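Local coordinates for site-specific recombinase, resolvase family protein (Streptococcus pneumoniae, PDB 3GUV) that cuts and rejoins DNA at specific sites as a serine recombinase of the resolvase family, through a covalent protein–DNA intermediate, at the interface of chains A and B. Numbering follows the deposited sequence. Chains: chain A/B, Site-specific recombinase, resolvase family protein.

Contact 1: the interface of chains A and B. Residues chain A 14-15, 56, 86; chain B 138, 142.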
loop_
_atom_site.group_PDB
_atom_site.type_symbol
_atom_site.label_atom_id
_atom_site.label_comp_id
_atom_site.label_asym_id
_atom_site.label_seq_id
_atom_site.Cartn_x
_atom_site.Cartn_y
_atom_site.Cartn_z
ATOM N N SER A 14 -0.270 -11.604 -14.728
ATOM C CA SER A 14 0.278 -10.263 -14.886
ATOM C C SER A 14 0.821 -10.053 -16.275
ATOM O O SER A 14 0.668 -8.971 -16.825
ATOM C CB SER A 14 1.454 -10.038 -13.933
ATOM O OG SER A 14 1.095 -10.350 -12.605
ATOM N N THR A 15 1.526 -11.057 -16.797
ATOM C CA THR A 15 2.172 -10.954 -18.125
ATOM C C THR A 15 1.348 -11.730 -19.119
ATOM O O THR A 15 0.334 -11.213 -19.546
ATOM C CB THR A 15 3.672 -11.428 -18.165
ATOM O OG1 THR A 15 3.796 -12.755 -17.640
ATOM C CG2 THR A 15 4.533 -10.490 -17.386
ATOM N N ILE A 56 1.758 -7.761 -21.686
ATOM C CA ILE A 56 1.094 -7.637 -20.381
ATOM C C ILE A 56 -0.430 -7.854 -20.529
ATOM O O ILE A 56 -1.047 -7.389 -21.493
ATOM C CB ILE A 56 1.409 -6.251 -19.708
ATOM C CG1 ILE A 56 2.907 -5.883 -19.867
ATOM C CG2 ILE A 56 1.005 -6.245 -18.232
ATOM C CD1 ILE A 56 3.879 -6.967 -19.397
ATOM N N ARG A 86 -2.838 -10.075 -7.767
ATOM C CA ARG A 86 -3.540 -10.810 -8.824
ATOM C C ARG A 86 -4.961 -10.272 -8.855
ATOM O O ARG A 86 -5.954 -11.031 -8.890
ATOM C CB ARG A 86 -3.488 -12.313 -8.569
ATOM C CG ARG A 86 -2.116 -12.919 -8.794
ATOM C CD ARG A 86 -1.722 -12.779 -10.260
ATOM N NE ARG A 86 -0.488 -13.475 -10.560
ATOM C CZ ARG A 86 0.725 -13.050 -10.220
ATOM N NH1 ARG A 86 0.900 -11.934 -9.522
ATOM N NH2 ARG A 86 1.781 -13.762 -10.555
ATOM N N GLU B 138 6.575 -6.943 -8.023
ATOM C CA GLU B 138 6.206 -7.514 -9.294
ATOM C C GLU B 138 6.204 -6.502 -10.440
ATOM O O GLU B 138 6.630 -6.820 -11.530
ATOM C CB GLU B 138 4.843 -8.160 -9.222
ATOM C CG GLU B 138 4.646 -9.071 -10.366
ATOM C CD GLU B 138 3.482 -9.973 -10.193
ATOM O OE1 GLU B 138 2.584 -9.666 -9.365
ATOM O OE2 GLU B 138 3.470 -10.994 -10.902
ATOM N N ILE B 142 8.544 -6.965 -13.824
ATOM C CA ILE B 142 7.974 -6.754 -15.163
ATOM C C ILE B 142 8.773 -5.698 -15.944
ATOM O O ILE B 142 9.087 -5.904 -17.132
ATOM C CB ILE B 142 6.463 -6.367 -15.093
ATOM C CG1 ILE B 142 5.629 -7.576 -14.660
ATOM C CG2 ILE B 142 5.968 -5.795 -16.415
ATOM C CD1 ILE B 142 4.169 -7.245 -14.418
#
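A:Arg86 reaches the carboxylate of B:Glu138 with one guanidinium nitrogen, NH1, and this salt bridge is the polar core of the patch. NH1 of A:Arg86 lies 2.8 Å from OE1 of B:Glu138 in a clearly bent hydrogen bond, 127° at the hydrogen, which takes the syn lone pair of that oxygen. NH1 of A:Arg86 is also 3.1 Å from OE2 of B:Glu138, a weaker second bond, so the two carboxylate oxygens straddle NH1, OE1 holding it more firmly. B:Glu138 gets its acid there by setting CG anti to the backbone N (chi1 -163°) and running extended beyond it, away from helix 124-151.

A further weak hydrogen bond comes from A:Ser14, whose hydroxyl OG is 3.0 Å from OE2 of B:Glu138. OE2 thus has both the serine and the arginine as neighbours.

The apolar part is carried by B:Ile142, one helical turn on, with its branches going to different partners. The CG2 methyl of B:Ile142 sits 3.8 Å from CD1 of A:Ile56, the two side chains crossing obliquely. CD1 of B:Ile142 touches CB of A:Ser14 at 3.9 Å. A:Thr15 runs antiparallel beside it, CG2 4.1 Å from CG1 of B:Ile142.

By family, A:Ser14 is the nucleophile and A:Arg86 a conserved active-site arginine. The patch packs the long helix of one subunit on these catalytic residues of the other; the structure alone does not show whether this arrangement cleaves DNA.

Contact 2: the interface of chains A and B. Residues chain A 134-135, 138, 142; chain B 14, 85-86.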
loop_
_atom_site.group_PDB
_atom_site.type_symbol
_atom_site.label_atom_id
_atom_site.label_comp_id
_atom_site.label_asym_id
_atom_site.label_seq_id
_atom_site.Cartn_x
_atom_site.Cartn_y
_atom_site.Cartn_z
ATOM N N GLU A 134 -1.465 7.832 -1.493
ATOM C CA GLU A 134 -0.834 9.197 -1.335
ATOM C C GLU A 134 0.715 9.174 -1.554
ATOM O O GLU A 134 1.283 10.065 -2.232
ATOM C CB GLU A 134 -1.216 9.795 0.015
ATOM N N ILE A 135 1.386 8.125 -1.057
ATOM C CA ILE A 135 2.786 7.934 -1.367
ATOM C C ILE A 135 2.988 7.886 -2.878
ATOM O O ILE A 135 3.820 8.619 -3.389
ATOM C CB ILE A 135 3.418 6.695 -0.711
ATOM C CG1 ILE A 135 3.360 6.800 0.818
ATOM C CG2 ILE A 135 4.884 6.553 -1.190
ATOM C CD1 ILE A 135 3.680 5.498 1.589
ATOM N N GLU A 138 2.382 11.275 -4.796
ATOM C CA GLU A 138 3.466 12.193 -4.549
ATOM C C GLU A 138 4.764 11.807 -5.258
ATOM O O GLU A 138 5.455 12.665 -5.766
ATOM C CB GLU A 138 3.745 12.313 -3.070
ATOM C CG GLU A 138 4.551 13.519 -2.797
ATOM C CD GLU A 138 4.590 13.877 -1.359
ATOM O OE1 GLU A 138 4.309 13.000 -0.500
ATOM O OE2 GLU A 138 4.911 15.048 -1.094
ATOM N N ILE A 142 6.666 14.321 -7.943
ATOM C CA ILE A 142 8.117 14.537 -7.867
ATOM C C ILE A 142 8.797 14.197 -9.203
ATOM O O ILE A 142 9.650 14.967 -9.685
ATOM C CB ILE A 142 8.761 13.731 -6.695
ATOM C CG1 ILE A 142 8.353 14.338 -5.351
ATOM C CG2 ILE A 142 10.275 13.652 -6.833
ATOM C CD1 ILE A 142 8.809 13.523 -4.157
ATOM N N SER B 14 9.529 16.082 1.476
ATOM C CA SER B 14 9.849 15.161 0.393
ATOM C C SER B 14 10.910 15.727 -0.514
ATOM O O SER B 14 11.768 14.986 -0.973
ATOM C CB SER B 14 8.624 14.912 -0.491
ATOM O OG SER B 14 7.515 14.514 0.283
ATOM N N SER B 85 3.130 9.202 3.882
ATOM C CA SER B 85 3.962 9.853 2.882
ATOM C C SER B 85 4.930 10.887 3.481
ATOM O O SER B 85 5.636 11.546 2.740
ATOM C CB SER B 85 3.087 10.556 1.868
ATOM O OG SER B 85 2.276 11.497 2.535
ATOM N N ARG B 86 4.913 11.078 4.798
ATOM C CA ARG B 86 5.892 11.947 5.458
ATOM C C ARG B 86 6.633 11.081 6.462
ATOM O O ARG B 86 6.827 11.454 7.639
ATOM C CB ARG B 86 5.207 13.145 6.110
ATOM C CG ARG B 86 4.688 14.163 5.112
ATOM C CD ARG B 86 5.854 14.778 4.346
ATOM N NE ARG B 86 5.428 15.865 3.490
ATOM C CZ ARG B 86 4.783 15.714 2.336
ATOM N NH1 ARG B 86 4.435 14.515 1.886
ATOM N NH2 ARG B 86 4.453 16.777 1.633
#
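A:Glu138 and B:Arg86 meet with their side chains at about a right angle, the acid coming down from helix 124-151 and the guanidinium lying across its tip. Their flat groups are turned 33° from each other, so the pair is neither coplanar nor stacked. OE1 of A:Glu138 stands 24° out of the guanidinium plane as seen from NH1 of B:Arg86, and the oblique approach brings OE2 of A:Glu138 within 3.5 Å of the central carbon CZ of B:Arg86.

B:Arg86 reaches this pose by bending at chi2 (-64°), which folds the chain back towards its own 3-10 helix, 84-86. NH1 of B:Arg86 also makes a weak hydrogen bond, 3.3 Å, to the carbonyl O of B:Ser85, which may help to set the group's rotation. B:Ser14 sets its OG over one face of the guanidinium of B:Arg86, near its edge, at a height of 3.5 Å.

B:Ser85 lies beside the acid, its CB 3.6 Å from OE1 of A:Glu138. A turn back along the helix, A:Ile135 rests CG1 on the backbone of B:Ser85, 3.7 Å from CA, while A:Glu134, whose side chain is incomplete in the model, lies near the same serine.

The helix of chain A thus seats on the short 3-10 helix of chain B that presents the arginine. This docking ties the pose of an active-site side chain to the packing of the two subunits, probably as part of the recombinase dimer.

Contact 1 and contact 2 lie about 25 Å apart, measured between the centres of their C-alpha atoms, and are related by the two-fold axis of the A/B pair. Each uses helix 124-151 of one chain and the active-site segments of the other, with Glu138, Ile142, Ser14 and Arg86 common to both. Contact 1 adds Thr15 and Ile56 of the partner; contact 2 adds the earlier helix residues Glu134 and Ile135 and the partner's Ser85. Each long helix thus bridges to its partner's catalytic domain, a reciprocal arrangement consistent with the dimers of serine recombinases, although the deposited assembly alone does not prove it.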